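Local coordinates for START domain-containing protein 10 (Homo sapiens, PDB 6SER), which transfers phosphatidylcholine and phosphatidylethanolamine between membranes, preferring lipids with a palmitoyl or stearoyl chain at sn-1 and an unsaturated chain at sn-2, at residues Lys67-Met72 against Val182-Ala187; Arg31-Glu36 against Ser166-Tyr171; Val41-Thr46 against Trp55-Glu60; Ile131-Trp136 against Met146-Lys151; Gly140-Ile145 against Leu172-Gly177. One frame throughout, in Å; residues are numbered along the deposited sequence.

Interaction 1 of 5, residues Lys67-Met72 against Val182-Ala187; sequences KIKCRM and VITYLA
M72 and I183 meet at the buried end of two adjacent antiparallel strands of the curved START sheet: they run side by side, with M72 CE 3.8 Å from I183 CG2. Six backbone hydrogen bonds hold the register, and the C70-Y185 pair in the middle has the shortest, 2.7 Å from C70 N to Y185 O. Less buried are Y185 on one face and R71 on the other. C70 CB only grazes the Y185 ring, 4.3 Å from CD2; a small side chain fits beside it. Bound glycols, probably from crystallisation, lie next to Y185, consistent with this face lining the lipid pocket. R71 runs extended from CG to NE across V182, whose CG1 sits over one guanidinium face, 3.6 Å from R71 NE. Beside it, K69 CG rests 3.7 Å from T184 CG2, while K69 NZ bonds to C37 O. Helix 197-227 touches C70 and M72; helix 27-38 packs on T184 and L186, and strands 52-57 and 161-175 flank the pair.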
# COMPACT_ATOMS: atom_id res chain seq x y z
N LYS A 67 -9.67 8.00 6.68
CA LYS A 67 -9.28 7.31 5.47
C LYS A 67 -9.05 8.33 4.35
O LYS A 67 -9.80 9.30 4.21
CB LYS A 67 -10.34 6.31 5.05
CG LYS A 67 -10.77 5.38 6.18
CD LYS A 67 -11.78 4.33 5.71
CE LYS A 67 -11.10 3.24 4.90
NZ LYS A 67 -11.18 1.90 5.55
N ILE A 68 -7.99 8.11 3.57
CA ILE A 68 -7.58 9.00 2.49
C ILE A 68 -7.67 8.23 1.19
O ILE A 68 -7.38 7.03 1.14
CB ILE A 68 -6.14 9.52 2.72
CG1 ILE A 68 -6.01 10.16 4.11
CG2 ILE A 68 -5.72 10.51 1.63
CD1 ILE A 68 -7.07 11.23 4.41
N LYS A 69 -8.07 8.92 0.12
CA LYS A 69 -8.19 8.32 -1.20
C LYS A 69 -7.52 9.26 -2.20
O LYS A 69 -7.77 10.47 -2.19
CB LYS A 69 -9.65 8.08 -1.59
CG LYS A 69 -9.81 7.49 -2.98
CD LYS A 69 -11.23 7.63 -3.51
CE LYS A 69 -12.23 6.90 -2.65
NZ LYS A 69 -13.55 6.89 -3.31
N CYS A 70 -6.67 8.72 -3.06
CA CYS A 70 -5.99 9.53 -4.06
C CYS A 70 -6.02 8.82 -5.41
O CYS A 70 -5.58 7.68 -5.52
CB CYS A 70 -4.55 9.85 -3.64
SG CYS A 70 -3.77 11.15 -4.65
N ARG A 71 -6.54 9.52 -6.42
CA ARG A 71 -6.75 8.98 -7.75
C ARG A 71 -5.86 9.72 -8.74
O ARG A 71 -5.74 10.95 -8.67
CB ARG A 71 -8.22 9.10 -8.14
CG ARG A 71 -8.63 8.44 -9.43
CD ARG A 71 -10.15 8.48 -9.57
NE ARG A 71 -10.63 7.96 -10.85
CZ ARG A 71 -10.61 8.65 -11.99
NH1 ARG A 71 -10.12 9.89 -12.02
NH2 ARG A 71 -11.09 8.11 -13.11
N MET A 72 -5.22 8.98 -9.64
CA MET A 72 -4.30 9.60 -10.59
C MET A 72 -4.44 8.96 -11.96
O MET A 72 -4.31 7.74 -12.11
CB MET A 72 -2.85 9.49 -10.11
CG MET A 72 -1.86 9.83 -11.20
SD MET A 72 -0.18 9.82 -10.57
CE MET A 72 0.06 8.06 -10.31
N VAL A 182 -5.75 4.14 -14.86
CA VAL A 182 -6.07 4.98 -13.72
C VAL A 182 -5.79 4.18 -12.45
O VAL A 182 -6.20 3.02 -12.35
CB VAL A 182 -7.54 5.46 -13.75
CG1 VAL A 182 -7.88 6.26 -12.49
CG2 VAL A 182 -7.81 6.28 -15.00
N ILE A 183 -5.10 4.79 -11.50
CA ILE A 183 -4.79 4.12 -10.23
C ILE A 183 -5.41 4.92 -9.09
O ILE A 183 -5.26 6.14 -9.03
CB ILE A 183 -3.27 3.96 -10.03
CG1 ILE A 183 -2.99 3.26 -8.69
CG2 ILE A 183 -2.56 5.30 -10.11
CD1 ILE A 183 -1.55 2.89 -8.47
N THR A 184 -6.10 4.21 -8.20
CA THR A 184 -6.67 4.80 -7.00
C THR A 184 -5.96 4.19 -5.79
O THR A 184 -5.94 2.97 -5.63
CB THR A 184 -8.17 4.55 -6.92
OG1 THR A 184 -8.81 5.11 -8.09
CG2 THR A 184 -8.75 5.19 -5.65
N TYR A 185 -5.37 5.05 -4.97
CA TYR A 185 -4.72 4.66 -3.72
C TYR A 185 -5.67 4.98 -2.58
O TYR A 185 -6.21 6.09 -2.50
CB TYR A 185 -3.40 5.39 -3.57
CG TYR A 185 -2.82 5.45 -2.17
CD1 TYR A 185 -1.92 4.48 -1.73
CD2 TYR A 185 -3.14 6.50 -1.30
CE1 TYR A 185 -1.37 4.53 -0.46
CE2 TYR A 185 -2.59 6.56 -0.01
CZ TYR A 185 -1.70 5.57 0.39
OH TYR A 185 -1.14 5.61 1.65
N LEU A 186 -5.91 3.99 -1.72
CA LEU A 186 -6.78 4.15 -0.55
C LEU A 186 -6.02 3.66 0.67
O LEU A 186 -5.55 2.52 0.69
CB LEU A 186 -8.09 3.39 -0.75
CG LEU A 186 -9.03 3.18 0.44
CD1 LEU A 186 -9.41 4.49 1.08
CD2 LEU A 186 -10.27 2.44 -0.02
N ALA A 187 -5.90 4.51 1.69
CA ALA A 187 -5.14 4.13 2.87
C ALA A 187 -5.73 4.72 4.14
O ALA A 187 -6.32 5.81 4.13
CB ALA A 187 -3.68 4.57 2.80

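Interaction 2 of 5, residues Arg31-Glu36 against Ser166-Tyr171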
# COMPACT_ATOMS: atom_id res chain seq x y z
N ARG A 31 -13.64 -7.23 -3.36
CA ARG A 31 -14.82 -6.53 -3.90
C ARG A 31 -15.10 -5.27 -3.08
O ARG A 31 -15.26 -4.23 -3.61
CB ARG A 31 -16.00 -7.48 -3.98
CG ARG A 31 -15.96 -8.36 -5.22
CD ARG A 31 -17.26 -8.97 -5.64
NE ARG A 31 -17.76 -9.63 -4.46
CZ ARG A 31 -17.87 -10.93 -4.32
NH1 ARG A 31 -17.57 -11.72 -5.33
NH2 ARG A 31 -18.26 -11.41 -3.17
N SER A 32 -15.07 -5.41 -1.77
CA SER A 32 -15.34 -4.27 -0.89
C SER A 32 -14.30 -3.20 -1.16
O SER A 32 -14.67 -2.09 -1.16
CB SER A 32 -15.27 -4.67 0.52
OG SER A 32 -16.49 -5.17 0.94
N PHE A 33 -13.05 -3.58 -1.26
CA PHE A 33 -11.97 -2.63 -1.54
C PHE A 33 -12.20 -1.93 -2.86
O PHE A 33 -12.16 -0.79 -2.88
CB PHE A 33 -10.61 -3.29 -1.41
CG PHE A 33 -9.49 -2.33 -1.65
CD1 PHE A 33 -8.92 -1.63 -0.63
CD2 PHE A 33 -9.09 -2.07 -2.92
CE1 PHE A 33 -7.93 -0.72 -0.89
CE2 PHE A 33 -8.10 -1.16 -3.18
CZ PHE A 33 -7.53 -0.49 -2.16
N ARG A 34 -12.47 -2.63 -3.92
CA ARG A 34 -12.71 -1.94 -5.18
C ARG A 34 -13.93 -1.03 -5.07
O ARG A 34 -13.90 0.13 -5.51
CB ARG A 34 -12.90 -2.93 -6.32
CG ARG A 34 -13.35 -2.24 -7.60
CD ARG A 34 -13.24 -3.14 -8.84
NE ARG A 34 -14.49 -3.81 -9.15
CZ ARG A 34 -14.71 -5.11 -8.98
NH1 ARG A 34 -13.75 -5.89 -8.51
NH2 ARG A 34 -15.89 -5.63 -9.29
N SER A 35 -15.01 -1.54 -4.49
CA SER A 35 -16.20 -0.73 -4.30
C SER A 35 -15.87 0.51 -3.48
O SER A 35 -16.39 1.60 -3.75
CB SER A 35 -17.30 -1.56 -3.64
OG SER A 35 -18.18 -0.74 -2.91
N GLU A 36 -14.97 0.38 -2.50
CA GLU A 36 -14.57 1.53 -1.70
C GLU A 36 -13.86 2.57 -2.56
O GLU A 36 -14.09 3.78 -2.41
CB GLU A 36 -13.66 1.06 -0.57
CG GLU A 36 -13.87 1.76 0.73
CD GLU A 36 -13.13 1.08 1.86
OE1 GLU A 36 -12.81 -0.12 1.73
OE2 GLU A 36 -12.87 1.75 2.88
N SER A 166 -1.04 -0.25 9.75
CA SER A 166 -1.79 -0.07 8.52
C SER A 166 -3.16 -0.72 8.71
O SER A 166 -3.28 -1.95 8.65
CB SER A 166 -1.02 -0.67 7.34
OG SER A 166 -1.90 -0.89 6.23
N ILE A 167 -4.17 0.10 8.94
CA ILE A 167 -5.55 -0.41 9.16
C ILE A 167 -6.03 -1.02 7.85
O ILE A 167 -6.55 -2.06 7.89
CB ILE A 167 -6.53 0.62 9.74
CG1 ILE A 167 -6.08 1.12 11.10
CG2 ILE A 167 -7.91 0.08 9.83
CD1 ILE A 167 -5.34 2.36 11.05
N GLN A 168 -5.77 -0.36 6.75
CA GLN A 168 -6.09 -0.83 5.41
C GLN A 168 -5.37 0.08 4.43
O GLN A 168 -5.42 1.22 4.61
CB GLN A 168 -7.57 -0.78 5.15
CG GLN A 168 -7.90 -0.82 3.70
CD GLN A 168 -9.35 -0.53 3.43
OE1 GLN A 168 -9.90 0.48 3.81
NE2 GLN A 168 -9.99 -1.48 2.80
N THR A 169 -4.59 -0.47 3.54
CA THR A 169 -3.92 0.29 2.47
C THR A 169 -3.99 -0.55 1.19
O THR A 169 -3.99 -1.67 1.29
CB THR A 169 -2.68 1.07 2.87
OG1 THR A 169 -1.67 0.69 1.98
CG2 THR A 169 -2.11 0.85 4.22
N GLY A 170 -4.15 0.05 0.04
CA GLY A 170 -4.25 -0.73 -1.19
C GLY A 170 -4.35 0.12 -2.42
O GLY A 170 -4.47 1.27 -2.29
N TYR A 171 -4.36 -0.53 -3.56
CA TYR A 171 -4.34 0.13 -4.84
C TYR A 171 -5.31 -0.57 -5.77
O TYR A 171 -5.39 -1.80 -5.77
CB TYR A 171 -2.94 0.11 -5.46
CG TYR A 171 -1.87 0.79 -4.65
CD1 TYR A 171 -1.49 2.09 -4.95
CD2 TYR A 171 -1.26 0.13 -3.56
CE1 TYR A 171 -0.51 2.73 -4.21
CE2 TYR A 171 -0.29 0.76 -2.81
CZ TYR A 171 0.08 2.06 -3.14
OH TYR A 171 1.05 2.69 -2.39
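The F33 ring has the amide of Q168 at its edge: Q168 NE2 lies in the ring plane, 3.6 Å from F33 CD1, with the two planes 77° apart. The far rim of the ring reaches the strand obliquely, F33 CZ standing 3.2 Å from G170 C. G170 suits this place because a side chain there would point at the helix and collide with the ring. With F33 CG anti to its backbone N (chi1 -178°), the phenyl extends from the helix towards the sheet. Here the 31-36 turn of helix 27-38 crosses strand 169-171 of the curved START sheet at 75°; that strand follows a classic beta bulge in which I167 and Q168 both face Q188. E36 and Q168 approach tip to tip; Q168 NE2 gives E36 OE1 a weak hydrogen bond of 3.3 Å. The two remaining oxygens, E36 OE2 and Q168 OE1, are both acceptors and share K67 NZ, which makes a salt bridge to the first and a hydrogen bond to the second.

Interaction 3 of 5, residues Val41-Thr46 against Trp55-Glu60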
# COMPACT_ATOMS: atom_id res chain seq x y z
N VAL A 41 -19.96 8.81 -2.65
CA VAL A 41 -20.72 9.21 -1.48
C VAL A 41 -19.92 8.88 -0.23
O VAL A 41 -19.29 7.81 -0.13
CB VAL A 41 -22.10 8.52 -1.46
CG1 VAL A 41 -21.93 7.03 -1.63
CG2 VAL A 41 -22.82 8.83 -0.17
N GLY A 42 -19.91 9.80 0.72
CA GLY A 42 -19.10 9.67 1.90
C GLY A 42 -17.66 10.09 1.72
O GLY A 42 -16.87 9.93 2.65
N TRP A 43 -17.31 10.62 0.56
CA TRP A 43 -15.99 11.20 0.31
C TRP A 43 -16.15 12.64 -0.13
O TRP A 43 -17.01 12.97 -0.96
CB TRP A 43 -15.23 10.41 -0.77
CG TRP A 43 -14.99 8.98 -0.39
CD1 TRP A 43 -15.82 7.92 -0.62
CD2 TRP A 43 -13.84 8.45 0.28
NE1 TRP A 43 -15.25 6.76 -0.13
CE2 TRP A 43 -14.04 7.06 0.42
CE3 TRP A 43 -12.66 9.02 0.78
CZ2 TRP A 43 -13.10 6.23 1.05
CZ3 TRP A 43 -11.73 8.19 1.40
CH2 TRP A 43 -11.96 6.81 1.52
N ASN A 44 -15.31 13.51 0.42
CA ASN A 44 -15.26 14.91 0.03
C ASN A 44 -13.98 15.15 -0.75
O ASN A 44 -12.91 14.70 -0.34
CB ASN A 44 -15.32 15.83 1.25
CG ASN A 44 -16.58 15.62 2.06
OD1 ASN A 44 -17.66 15.39 1.52
ND2 ASN A 44 -16.44 15.69 3.38
N LEU A 45 -14.11 15.84 -1.88
CA LEU A 45 -12.94 16.24 -2.65
C LEU A 45 -12.17 17.32 -1.89
O LEU A 45 -12.75 18.24 -1.32
CB LEU A 45 -13.37 16.75 -4.02
CG LEU A 45 -12.35 16.89 -5.16
CD1 LEU A 45 -11.50 18.15 -5.02
CD2 LEU A 45 -11.47 15.65 -5.27
N THR A 46 -10.85 17.19 -1.91
CA THR A 46 -9.93 18.05 -1.18
C THR A 46 -8.88 18.69 -2.07
O THR A 46 -8.36 19.76 -1.74
CB THR A 46 -9.25 17.22 -0.07
OG1 THR A 46 -10.08 17.21 1.10
CG2 THR A 46 -7.86 17.73 0.28
N TRP A 55 -9.43 12.68 -1.98
CA TRP A 55 -10.66 12.69 -1.20
C TRP A 55 -10.37 12.29 0.24
O TRP A 55 -9.35 11.67 0.55
CB TRP A 55 -11.71 11.72 -1.77
CG TRP A 55 -12.27 12.07 -3.11
CD1 TRP A 55 -13.47 12.69 -3.36
CD2 TRP A 55 -11.69 11.78 -4.38
NE1 TRP A 55 -13.65 12.81 -4.72
CE2 TRP A 55 -12.58 12.26 -5.37
CE3 TRP A 55 -10.51 11.16 -4.79
CZ2 TRP A 55 -12.32 12.15 -6.73
CZ3 TRP A 55 -10.25 11.05 -6.14
CH2 TRP A 55 -11.16 11.53 -7.09
N VAL A 56 -11.24 12.70 1.12
CA VAL A 56 -11.13 12.38 2.51
C VAL A 56 -12.48 11.86 2.94
O VAL A 56 -13.46 12.33 2.48
CB VAL A 56 -10.69 13.61 3.29
CG1 VAL A 56 -10.64 13.32 4.75
CG2 VAL A 56 -9.32 14.04 2.86
N GLN A 57 -12.53 10.88 3.81
CA GLN A 57 -13.83 10.32 4.23
C GLN A 57 -14.65 11.36 4.96
O GLN A 57 -14.20 11.93 5.92
CB GLN A 57 -13.67 8.98 4.91
CG GLN A 57 -14.12 7.89 3.97
CD GLN A 57 -14.79 6.74 4.66
OE1 GLN A 57 -14.50 6.48 5.82
NE2 GLN A 57 -15.63 6.03 3.94
N ALA A 58 -15.80 11.61 4.36
CA ALA A 58 -16.77 12.64 4.72
C ALA A 58 -17.35 12.26 6.04
O ALA A 58 -18.34 11.56 6.06
CB ALA A 58 -17.83 12.74 3.67
N VAL A 59 -16.63 12.68 7.05
CA VAL A 59 -16.98 12.58 8.49
C VAL A 59 -16.38 13.83 9.12
O VAL A 59 -16.89 14.26 10.14
CB VAL A 59 -16.44 11.30 9.14
CG1 VAL A 59 -17.07 10.04 8.59
CG2 VAL A 59 -14.92 11.18 9.06
N GLU A 60 -15.28 14.35 8.55
CA GLU A 60 -14.46 15.53 8.95
C GLU A 60 -14.57 15.86 10.45
O GLU A 60 -14.89 16.98 10.80
CB GLU A 60 -14.66 16.68 7.97
CG GLU A 60 -16.03 17.30 8.05
CD GLU A 60 -16.70 17.61 6.73
OE1 GLU A 60 -17.74 17.01 6.47
OE2 GLU A 60 -16.19 18.46 6.00
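W43 and Q57 meet through a CH-pi contact: Q57 CG stands 3.3 Å from the centroid of the W43 six-membered ring, only 7° off the ring normal. A second pairs L45 with W55, where L45 CD2 lies 3.7 Å from the centroid of the five-membered ring. Broad indoles suit both places, each giving an aliphatic group a flat surface to rest on. Apolar contact links the two tryptophans as well, W43 CE3 being 3.8 Å from W55 CB. Separately, the A58 methyl packs against the N44 amide, A58 CB 3.3 Å from N44 ND2. The backbone bonds are few: N44 and V56 exchange a reciprocal pair, and A58 N gives G42 O a further one of 2.6 Å, from well above the carbonyl plane. G42 has a positive phi, where a side chain would press on the preceding carbonyl oxygen. The arrangement is an antiparallel beta hairpin of strands 43-49 and 52-57 at the margin of the START sheet, with an inverse gamma turn centred on A58 as the second strand ends.

Interaction 4 of 5, residues Ile131-Trp136 against Met146-Lys151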
# COMPACT_ATOMS: atom_id res chain seq x y z
N ILE A 131 4.60 -4.15 9.66
CA ILE A 131 4.53 -5.53 9.22
C ILE A 131 3.12 -5.71 8.67
O ILE A 131 2.15 -5.48 9.40
CB ILE A 131 4.77 -6.51 10.38
CG1 ILE A 131 6.10 -6.21 11.09
CG2 ILE A 131 4.71 -7.95 9.91
CD1 ILE A 131 7.27 -6.72 10.37
N THR A 132 2.99 -6.11 7.41
CA THR A 132 1.69 -6.17 6.76
C THR A 132 1.47 -7.51 6.06
O THR A 132 2.42 -8.13 5.57
CB THR A 132 1.52 -5.04 5.73
OG1 THR A 132 2.60 -5.08 4.80
CG2 THR A 132 1.49 -3.67 6.41
N LEU A 133 0.22 -7.94 6.03
CA LEU A 133 -0.21 -9.02 5.15
C LEU A 133 -0.71 -8.39 3.86
O LEU A 133 -1.62 -7.56 3.88
CB LEU A 133 -1.29 -9.87 5.81
CG LEU A 133 -1.74 -11.16 5.12
CD1 LEU A 133 -2.50 -12.01 6.11
CD2 LEU A 133 -2.64 -10.90 3.91
N ARG A 134 -0.09 -8.76 2.75
CA ARG A 134 -0.39 -8.19 1.44
C ARG A 134 -1.02 -9.27 0.58
O ARG A 134 -0.59 -10.43 0.62
CB ARG A 134 0.89 -7.65 0.78
CG ARG A 134 0.68 -6.88 -0.52
CD ARG A 134 1.97 -6.18 -0.97
NE ARG A 134 2.93 -7.09 -1.60
CZ ARG A 134 3.96 -7.67 -0.98
NH1 ARG A 134 4.79 -8.47 -1.66
NH2 ARG A 134 4.17 -7.46 0.31
N SER A 135 -2.04 -8.90 -0.21
CA SER A 135 -2.61 -9.83 -1.17
C SER A 135 -3.02 -9.11 -2.44
O SER A 135 -3.43 -7.94 -2.40
CB SER A 135 -3.81 -10.57 -0.60
OG SER A 135 -4.13 -11.68 -1.43
N TRP A 136 -2.92 -9.80 -3.57
CA TRP A 136 -3.09 -9.19 -4.87
C TRP A 136 -3.96 -10.05 -5.77
O TRP A 136 -3.99 -11.28 -5.64
CB TRP A 136 -1.73 -8.94 -5.55
CG TRP A 136 -0.80 -10.12 -5.55
CD1 TRP A 136 -0.60 -11.00 -6.57
CD2 TRP A 136 0.09 -10.52 -4.49
NE1 TRP A 136 0.35 -11.93 -6.22
CE2 TRP A 136 0.79 -11.66 -4.94
CE3 TRP A 136 0.36 -10.02 -3.21
CZ2 TRP A 136 1.74 -12.31 -4.16
CZ3 TRP A 136 1.30 -10.68 -2.43
CH2 TRP A 136 1.98 -11.81 -2.90
N MET A 146 -3.93 -5.16 -1.89
CA MET A 146 -4.30 -4.67 -0.56
C MET A 146 -3.33 -5.18 0.50
O MET A 146 -2.66 -6.20 0.32
CB MET A 146 -5.70 -5.11 -0.14
CG MET A 146 -6.63 -5.34 -1.26
SD MET A 146 -8.24 -5.79 -0.63
CE MET A 146 -7.96 -7.49 -0.20
N ASN A 147 -3.30 -4.47 1.62
CA ASN A 147 -2.53 -4.92 2.78
C ASN A 147 -3.15 -4.34 4.04
O ASN A 147 -3.93 -3.39 3.99
CB ASN A 147 -1.05 -4.56 2.64
CG ASN A 147 -0.74 -3.12 3.02
OD1 ASN A 147 -1.01 -2.69 4.14
ND2 ASN A 147 -0.09 -2.39 2.11
N TYR A 148 -2.81 -4.95 5.18
CA TYR A 148 -3.15 -4.45 6.50
C TYR A 148 -2.14 -5.03 7.48
O TYR A 148 -1.53 -6.07 7.21
CB TYR A 148 -4.59 -4.81 6.91
CG TYR A 148 -4.82 -6.30 7.09
CD1 TYR A 148 -4.69 -6.88 8.34
CD2 TYR A 148 -5.16 -7.11 6.01
CE1 TYR A 148 -4.90 -8.23 8.53
CE2 TYR A 148 -5.37 -8.47 6.19
CZ TYR A 148 -5.23 -9.03 7.45
OH TYR A 148 -5.43 -10.37 7.67
N SER A 149 -1.95 -4.34 8.61
CA SER A 149 -0.86 -4.70 9.52
C SER A 149 -1.16 -6.01 10.24
O SER A 149 -2.32 -6.40 10.44
CB SER A 149 -0.61 -3.60 10.55
OG SER A 149 0.22 -2.59 10.02
N VAL A 150 -0.10 -6.69 10.63
CA VAL A 150 -0.20 -7.99 11.28
C VAL A 150 1.00 -8.13 12.20
O VAL A 150 1.96 -7.35 12.14
CB VAL A 150 -0.26 -9.12 10.22
CG1 VAL A 150 1.15 -9.51 9.76
CG2 VAL A 150 -1.02 -10.30 10.74
N LYS A 151 0.96 -9.12 13.09
CA LYS A 151 2.07 -9.37 14.00
C LYS A 151 2.76 -10.67 13.63
O LYS A 151 2.09 -11.70 13.45
CB LYS A 151 1.60 -9.40 15.46
CG LYS A 151 1.05 -8.07 15.94
CD LYS A 151 0.48 -8.18 17.35
CE LYS A 151 1.32 -7.43 18.36
NZ LYS A 151 0.51 -7.10 19.57
O HOH W 1 2.48 -2.83 11.46
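I131-W136 and M146-K151 are antiparallel strands of one hairpin, twisted to 136° between their directions and joined by five backbone hydrogen bonds, among them L133 N to Y148 O at 2.8 Å. The non-hydrogen-bonded pairs come close, the CA atoms of T132 and S149 lying 4.0 Å apart. L133 and Y148 run side by side, L133 CD1 3.7 Å from Y148 OH; a branched apolar chain suits the space along the phenol. Farther on, the beta-branched pair I131 and V150 crosses obliquely, I131 CG2 3.9 Å from V150 CG1. N147 OD1 lies 3.5 Å from T132 CG2. A water joins I131 N to S149 OG, 2.7 Å from the hydroxyl. L133, M146 and the Y148 ring make one face mainly apolar, the hydroxyls of S135 and Y148 being satisfied by N111 O and Q23 O. R134, in salt bridges to D113 and D104, and N147 make the other polar: N147 OD1 is held by S166 OG, and ND2 bonds to a triethylene glycol, probably from crystallisation, consistent with a pocket wall able to meet polar groups.

Interaction 5 of 5, residues Gly140-Ile145 against Leu172-Gly177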
# COMPACT_ATOMS: atom_id res chain seq x y z
N GLY A 140 -9.53 -9.33 -14.45
CA GLY A 140 -9.75 -9.02 -15.87
C GLY A 140 -8.67 -8.13 -16.36
O GLY A 140 -7.55 -8.54 -16.44
N ALA A 141 -9.03 -6.91 -16.65
CA ALA A 141 -8.07 -5.91 -17.08
C ALA A 141 -7.50 -5.09 -15.92
O ALA A 141 -6.51 -4.38 -16.11
CB ALA A 141 -8.70 -4.97 -18.11
N ASP A 142 -8.10 -5.19 -14.74
CA ASP A 142 -7.72 -4.39 -13.58
C ASP A 142 -6.90 -5.22 -12.59
O ASP A 142 -6.84 -6.44 -12.67
CB ASP A 142 -8.95 -3.83 -12.89
CG ASP A 142 -9.85 -3.08 -13.85
OD1 ASP A 142 -11.05 -2.91 -13.53
OD2 ASP A 142 -9.35 -2.69 -14.93
N TYR A 143 -6.29 -4.51 -11.65
CA TYR A 143 -5.50 -5.13 -10.59
C TYR A 143 -5.87 -4.51 -9.25
O TYR A 143 -6.13 -3.30 -9.14
CB TYR A 143 -4.00 -4.95 -10.82
CG TYR A 143 -3.43 -5.42 -12.14
CD1 TYR A 143 -3.31 -4.55 -13.22
CD2 TYR A 143 -2.97 -6.72 -12.30
CE1 TYR A 143 -2.76 -4.97 -14.43
CE2 TYR A 143 -2.41 -7.15 -13.50
CZ TYR A 143 -2.31 -6.27 -14.56
OH TYR A 143 -1.76 -6.71 -15.75
N ILE A 144 -5.86 -5.34 -8.21
CA ILE A 144 -5.97 -4.87 -6.84
C ILE A 144 -4.83 -5.46 -6.03
O ILE A 144 -4.55 -6.66 -6.12
CB ILE A 144 -7.32 -5.26 -6.20
CG1 ILE A 144 -8.47 -4.57 -6.92
CG2 ILE A 144 -7.32 -4.91 -4.72
CD1 ILE A 144 -9.82 -4.90 -6.32
N ILE A 145 -4.17 -4.61 -5.24
CA ILE A 145 -3.23 -5.03 -4.21
C ILE A 145 -3.66 -4.37 -2.92
O ILE A 145 -3.74 -3.13 -2.87
CB ILE A 145 -1.79 -4.64 -4.55
CG1 ILE A 145 -1.47 -4.89 -6.01
CG2 ILE A 145 -0.82 -5.42 -3.69
CD1 ILE A 145 -0.07 -4.50 -6.38
N LEU A 172 -6.08 0.22 -6.50
CA LEU A 172 -6.91 -0.26 -7.60
C LEU A 172 -6.32 0.32 -8.88
O LEU A 172 -6.21 1.54 -9.01
CB LEU A 172 -8.38 0.16 -7.43
CG LEU A 172 -9.24 -0.12 -8.66
CD1 LEU A 172 -9.45 -1.61 -8.78
CD2 LEU A 172 -10.57 0.62 -8.55
N ILE A 173 -5.89 -0.56 -9.78
CA ILE A 173 -5.39 -0.14 -11.08
C ILE A 173 -6.47 -0.50 -12.10
O ILE A 173 -6.87 -1.66 -12.20
CB ILE A 173 -4.04 -0.80 -11.42
CG1 ILE A 173 -3.01 -0.53 -10.31
CG2 ILE A 173 -3.51 -0.28 -12.76
CD1 ILE A 173 -1.67 -1.19 -10.55
N GLN A 174 -6.97 0.50 -12.81
CA GLN A 174 -7.97 0.28 -13.84
C GLN A 174 -7.33 0.61 -15.18
O GLN A 174 -6.85 1.74 -15.38
CB GLN A 174 -9.21 1.14 -13.59
CG GLN A 174 -10.03 0.66 -12.39
CD GLN A 174 -11.02 1.70 -11.89
OE1 GLN A 174 -10.65 2.84 -11.60
NE2 GLN A 174 -12.29 1.31 -11.79
N SER A 175 -7.27 -0.38 -16.06
CA SER A 175 -6.76 -0.14 -17.40
C SER A 175 -7.76 0.68 -18.20
O SER A 175 -8.96 0.39 -18.19
CB SER A 175 -6.48 -1.45 -18.13
OG SER A 175 -6.01 -1.17 -19.43
N THR A 176 -7.27 1.71 -18.88
CA THR A 176 -8.09 2.55 -19.75
C THR A 176 -7.68 2.37 -21.21
O THR A 176 -7.74 3.31 -22.00
CB THR A 176 -8.01 4.02 -19.34
OG1 THR A 176 -6.65 4.47 -19.44
CG2 THR A 176 -8.50 4.21 -17.91
N GLY A 177 -7.27 1.16 -21.57
CA GLY A 177 -6.75 0.89 -22.88
C GLY A 177 -5.27 0.57 -22.83
O GLY A 177 -4.64 0.63 -21.77
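D142-I145 and L172-S175, in the antiparallel hairpin of strands 142-151 and 161-175 of the START sheet, run at 174° to each other, and Y143 and I173 form the hydrogen-bonded pair, with I173 N 2.8 Å from Y143 O and Y143 N 3.0 Å from I173 O. On the face of I144 and L172, two branched aliphatic chains cross, I144 CG1 meeting L172 CD1 at 3.6 Å. On the other face Y143 and I173 pack through their first carbons, Y143 CB 4.2 Å from I173 CB, and I173 CB sits at the edge of the tyrosine ring, near its plane. Towards the strand ends D142 packs its CB closely on a carbonyl oxygen, 3.1 Å from I173 O, and its carboxylate reaches across to the neighbouring strand, where D142 OD2 accepts a weak hydrogen bond of 3.3 Å from S175 N. A short acidic side chain suits this spot, since it can reach a backbone N-H where the regular ladder has ended. I144 faces helix 27-38, touching F30, F33 and R34, while on the other side Y143 stacks on Y83 of helix 79-87 and I173 touches A79; strand 181-190 continues the sheet beyond L172 and Q174.

From the N terminus, helix 27-38 opens interaction 2, which closes only at strand 161-175 and so encloses interactions 3 and 4. Interaction 3 closes the first hairpin; in series after it, strand 68-74 opens interaction 1, which ends at strand 181-190 and crosses interaction 2. Interactions 4 and 5 are nested inside interaction 1. Interaction 4 joins strands 127-139 and 142-151; interaction 5 uses the latter strand again, so the two cross, and it also crosses interaction 2. Strand 161-175 serves interactions 2 and 5 and pairs with strand 181-190. Together they tie the sheet from the 43-49 edge strand as far as strand 127-139, with helix 27-38, into one body.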